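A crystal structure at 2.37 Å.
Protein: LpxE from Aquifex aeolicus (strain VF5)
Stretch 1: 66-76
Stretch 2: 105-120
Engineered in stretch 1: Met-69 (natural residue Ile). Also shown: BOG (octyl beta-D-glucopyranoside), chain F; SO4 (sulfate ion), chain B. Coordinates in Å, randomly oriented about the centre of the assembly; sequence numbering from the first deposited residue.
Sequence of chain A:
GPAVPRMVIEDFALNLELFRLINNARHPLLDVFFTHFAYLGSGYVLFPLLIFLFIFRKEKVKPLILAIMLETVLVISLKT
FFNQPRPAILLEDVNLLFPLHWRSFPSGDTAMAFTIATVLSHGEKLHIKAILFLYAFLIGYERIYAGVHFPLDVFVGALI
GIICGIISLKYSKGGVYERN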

# COMPACT_ATOMS: atom_id res chain seq x y z
N LEU A 66 -13.75 -5.24 -8.80
CA LEU A 66 -14.48 -5.56 -7.58
C LEU A 66 -13.55 -5.56 -6.37
O LEU A 66 -13.94 -5.14 -5.27
N ALA A 67 -12.31 -6.02 -6.55
CA ALA A 67 -11.36 -6.04 -5.43
C ALA A 67 -10.96 -4.63 -5.02
O ALA A 67 -10.87 -4.33 -3.83
N ILE A 68 -10.72 -3.75 -6.00
CA ILE A 68 -10.39 -2.37 -5.69
C ILE A 68 -11.55 -1.69 -4.98
O ILE A 68 -11.36 -0.95 -4.01
N MET A 69 -12.78 -1.94 -5.44
CA MET A 69 -13.95 -1.41 -4.76
C MET A 69 -14.01 -1.90 -3.31
O MET A 69 -14.31 -1.12 -2.40
N LEU A 70 -13.74 -3.18 -3.10
CA LEU A 70 -13.77 -3.73 -1.74
C LEU A 70 -12.71 -3.09 -0.86
O LEU A 70 -13.02 -2.60 0.24
N GLU A 71 -11.46 -3.07 -1.32
CA GLU A 71 -10.39 -2.54 -0.48
C GLU A 71 -10.55 -1.04 -0.27
O GLU A 71 -10.29 -0.54 0.83
N THR A 72 -11.00 -0.31 -1.29
CA THR A 72 -11.16 1.14 -1.15
C THR A 72 -12.20 1.47 -0.09
O THR A 72 -11.97 2.32 0.78
N VAL A 73 -13.36 0.81 -0.15
CA VAL A 73 -14.39 1.04 0.86
C VAL A 73 -13.87 0.69 2.24
O VAL A 73 -14.03 1.47 3.20
N LEU A 74 -13.22 -0.46 2.37
CA LEU A 74 -12.71 -0.89 3.67
C LEU A 74 -11.62 0.04 4.18
O LEU A 74 -11.52 0.28 5.39
N VAL A 75 -10.79 0.58 3.28
CA VAL A 75 -9.67 1.42 3.72
C VAL A 75 -10.17 2.78 4.18
O VAL A 75 -9.74 3.29 5.23
N ILE A 76 -11.07 3.41 3.42
CA ILE A 76 -11.57 4.72 3.81
C ILE A 76 -12.43 4.62 5.07
O ILE A 76 -12.49 5.55 5.87
N PHE A 105 -4.10 4.98 9.56
CA PHE A 105 -4.47 3.57 9.59
C PHE A 105 -5.68 3.33 8.72
O PHE A 105 -6.73 3.97 8.94
N PRO A 106 -5.61 2.45 7.71
CA PRO A 106 -4.39 1.78 7.26
C PRO A 106 -3.81 2.46 6.02
O PRO A 106 -4.24 3.56 5.68
N SER A 107 -2.85 1.81 5.35
CA SER A 107 -2.22 2.38 4.16
C SER A 107 -3.02 2.03 2.91
O SER A 107 -3.10 0.85 2.54
N GLY A 108 -3.58 3.04 2.26
CA GLY A 108 -4.35 2.80 1.05
C GLY A 108 -3.50 2.43 -0.14
O GLY A 108 -3.90 1.60 -0.96
N ASP A 109 -2.32 3.04 -0.27
CA ASP A 109 -1.41 2.68 -1.35
C ASP A 109 -0.96 1.23 -1.24
O ASP A 109 -0.88 0.51 -2.24
N THR A 110 -0.65 0.78 -0.02
CA THR A 110 -0.27 -0.61 0.18
C THR A 110 -1.43 -1.55 -0.12
O THR A 110 -1.24 -2.59 -0.76
N ALA A 111 -2.64 -1.20 0.32
CA ALA A 111 -3.80 -2.05 0.08
C ALA A 111 -4.08 -2.20 -1.41
O ALA A 111 -4.33 -3.30 -1.90
N MET A 112 -4.03 -1.09 -2.15
CA MET A 112 -4.26 -1.15 -3.60
C MET A 112 -3.17 -1.96 -4.28
O MET A 112 -3.45 -2.79 -5.16
N ALA A 113 -1.91 -1.75 -3.90
CA ALA A 113 -0.80 -2.45 -4.54
C ALA A 113 -0.89 -3.95 -4.30
O ALA A 113 -0.65 -4.75 -5.21
N PHE A 114 -1.24 -4.37 -3.08
CA PHE A 114 -1.41 -5.79 -2.81
C PHE A 114 -2.69 -6.33 -3.41
O PHE A 114 -2.77 -7.53 -3.72
N THR A 115 -3.70 -5.48 -3.60
CA THR A 115 -4.89 -5.89 -4.35
C THR A 115 -4.54 -6.15 -5.81
O THR A 115 -4.97 -7.16 -6.39
N ILE A 116 -3.77 -5.25 -6.41
CA ILE A 116 -3.31 -5.46 -7.78
C ILE A 116 -2.49 -6.73 -7.89
O ILE A 116 -2.72 -7.57 -8.76
N ALA A 117 -1.53 -6.90 -6.98
CA ALA A 117 -0.64 -8.06 -7.05
C ALA A 117 -1.40 -9.36 -6.82
O ALA A 117 -1.08 -10.38 -7.44
N THR A 118 -2.39 -9.35 -5.92
CA THR A 118 -3.13 -10.58 -5.64
C THR A 118 -3.98 -11.01 -6.83
O THR A 118 -3.97 -12.18 -7.23
N VAL A 119 -4.72 -10.06 -7.42
CA VAL A 119 -5.63 -10.41 -8.51
C VAL A 119 -4.85 -10.73 -9.78
O VAL A 119 -5.22 -11.65 -10.53
N LEU A 120 -3.77 -10.00 -10.05
CA LEU A 120 -3.06 -10.19 -11.31
C LEU A 120 -2.07 -11.35 -11.26
O LEU A 120 -1.67 -11.85 -12.32

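Two nearly antiparallel helices, their axes 9.7 Å apart at closest approach, pack through small and branched side chains, Met-112 and one buried acid. Val-75 has the most surface covered by the other stretch, 80 Å². Its chi1 is t, which sets CG1 3.8 Å from Gly-108 CA and CG2 3.7 Å from Ala-111 CB; CG2 also lies 4.2 Å from Pro-106 CG, the ring that follows a cis peptide. The backbones come nearest at Gly-108, whose CA is 6.1 Å from Val-75 CA, and its backbone N donates to sulfate O3 at 3.0 Å; a CB there would be crowded by that ion.

One turn back, Glu-71 is the knob, seated among Gly-108, Ala-111, Met-112 and Thr-115. Chi1 p and chi2 near 95° fold the chain so that OE1 comes 3.4 Å from Ala-111 CB and OE2 3.6 Å from Met-112 CB. No hydrogen bond crosses between the stretches; the closest contacts of the carboxylate here are to carbon, those same two CB atoms.

Thr-115, chi1 m, donates a very short 2.5 Å bond from OG1 to Ala-111 O, and OG1 also lies 3.4 Å from Glu-71 CG; Thr-115 CG2 lies 3.4 Å from Ala-67 CB and 3.7 Å from Ile-68 CD1. Ile-68 (m, m) starts sideways but brings CD1 within 3.7 Å of Met-112 CG. Ala-67 CB, 3.8 Å from Val-119 CG2, extends the apolar seam.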

# COMPACT_ATOMS: atom_id res chain seq x y z
CB LEU A 66 -15.20 -6.90 -7.73
CG LEU A 66 -15.48 -7.73 -6.48
CD1 LEU A 66 -16.58 -7.07 -5.65
CD2 LEU A 66 -15.89 -9.15 -6.86
CB ALA A 67 -10.13 -6.86 -5.80
CB ILE A 68 -9.98 -1.61 -6.97
CG1 ILE A 68 -8.62 -2.12 -7.47
CG2 ILE A 68 -9.92 -0.12 -6.72
CD1 ILE A 68 -7.49 -1.89 -6.49
CB MET A 69 -15.22 -1.81 -5.50
CG MET A 69 -15.64 -0.87 -6.61
SD MET A 69 -17.14 -1.45 -7.43
CE MET A 69 -18.21 -1.76 -6.01
CB LEU A 70 -13.58 -5.25 -1.79
CG LEU A 70 -14.73 -6.11 -2.33
CD1 LEU A 70 -14.31 -7.57 -2.43
CD2 LEU A 70 -15.97 -5.96 -1.45
CB GLU A 71 -9.01 -2.86 -1.09
CG GLU A 71 -8.73 -2.22 -2.44
CD GLU A 71 -7.97 -0.91 -2.32
OE1 GLU A 71 -7.62 -0.51 -1.19
OE2 GLU A 71 -7.75 -0.26 -3.37
CB THR A 72 -11.56 1.76 -2.49
OG1 THR A 72 -10.49 1.59 -3.44
CG2 THR A 72 -11.86 3.24 -2.33
CB VAL A 73 -15.66 0.23 0.51
CG1 VAL A 73 -16.58 0.13 1.71
CG2 VAL A 73 -16.38 0.85 -0.68
CB LEU A 74 -12.20 -2.33 3.57
CG LEU A 74 -11.66 -2.99 4.84
CD1 LEU A 74 -12.60 -2.76 6.01
CD2 LEU A 74 -11.44 -4.48 4.60
CB VAL A 75 -8.63 1.54 2.59
CG1 VAL A 75 -7.74 2.76 2.82
CG2 VAL A 75 -7.79 0.28 2.52
CB ILE A 76 -12.33 5.40 2.66
CG1 ILE A 76 -13.55 4.57 2.25
CG2 ILE A 76 -11.41 5.62 1.46
CD1 ILE A 76 -14.30 5.12 1.05
CB PHE A 105 -4.76 3.14 11.03
CG PHE A 105 -5.08 1.68 11.17
CD1 PHE A 105 -4.07 0.74 11.30
CD2 PHE A 105 -6.40 1.24 11.18
CE1 PHE A 105 -4.36 -0.60 11.44
CE2 PHE A 105 -6.70 -0.10 11.31
CZ PHE A 105 -5.68 -1.02 11.44
CB PRO A 106 -4.88 0.37 6.94
CG PRO A 106 -6.27 0.60 6.41
CD PRO A 106 -6.81 1.86 7.09
CB SER A 107 -0.78 1.88 4.02
OG SER A 107 -0.24 2.28 2.77
CB ASP A 109 -0.19 3.60 -1.36
CG ASP A 109 -0.52 4.98 -1.86
OD1 ASP A 109 -1.69 5.24 -2.20
OD2 ASP A 109 0.41 5.82 -1.90
CB THR A 110 0.23 -0.80 1.61
OG1 THR A 110 1.28 0.13 1.88
CG2 THR A 110 0.76 -2.21 1.81
CB ALA A 111 -5.02 -1.48 0.82
CB MET A 112 -4.32 0.26 -4.18
CG MET A 112 -4.64 0.30 -5.67
SD MET A 112 -4.02 1.78 -6.51
CE MET A 112 -2.28 1.41 -6.63
CB ALA A 113 0.53 -1.90 -4.03
CB PHE A 114 -1.37 -6.05 -1.30
CG PHE A 114 0.02 -6.22 -0.76
CD1 PHE A 114 0.77 -5.12 -0.38
CD2 PHE A 114 0.58 -7.48 -0.64
CE1 PHE A 114 2.06 -5.28 0.11
CE2 PHE A 114 1.86 -7.65 -0.15
CZ PHE A 114 2.60 -6.54 0.23
CB THR A 115 -5.97 -4.81 -4.25
OG1 THR A 115 -6.26 -4.53 -2.88
CG2 THR A 115 -7.22 -5.27 -4.94
CB ILE A 116 -2.51 -4.23 -8.26
CG1 ILE A 116 -3.43 -3.01 -8.36
CG2 ILE A 116 -1.82 -4.51 -9.59
CD1 ILE A 116 -2.69 -1.70 -8.57
CB ALA A 117 0.51 -7.91 -6.05
CB THR A 118 -4.00 -10.39 -4.39
OG1 THR A 118 -3.16 -10.19 -3.25
CG2 THR A 118 -4.88 -11.60 -4.15
CB VAL A 119 -6.64 -9.27 -8.74
CG1 VAL A 119 -7.49 -9.54 -9.97
CG2 VAL A 119 -7.51 -9.09 -7.50
CB LEU A 120 -2.33 -8.90 -11.71
CG LEU A 120 -3.23 -7.70 -12.02
CD1 LEU A 120 -2.48 -6.65 -12.80
CD2 LEU A 120 -4.49 -8.14 -12.76
O1 BOG F . -2.98 9.36 -1.07
C1' BOG F . -2.34 8.49 -2.00
C2' BOG F . -1.41 9.32 -2.91
C3' BOG F . -0.22 8.43 -3.39
C4' BOG F . 1.13 9.17 -3.15
C5' BOG F . 1.11 9.86 -1.76
C6' BOG F . 2.26 10.88 -1.67
C7' BOG F . 1.88 12.17 -2.40
C8' BOG F . 0.73 12.86 -1.65
S SO4 B . -2.35 6.45 1.98
O1 SO4 B . -1.08 5.77 1.73
O2 SO4 B . -2.11 7.86 2.27
O3 SO4 B . -3.01 5.82 3.12
O4 SO4 B . -3.21 6.34 0.80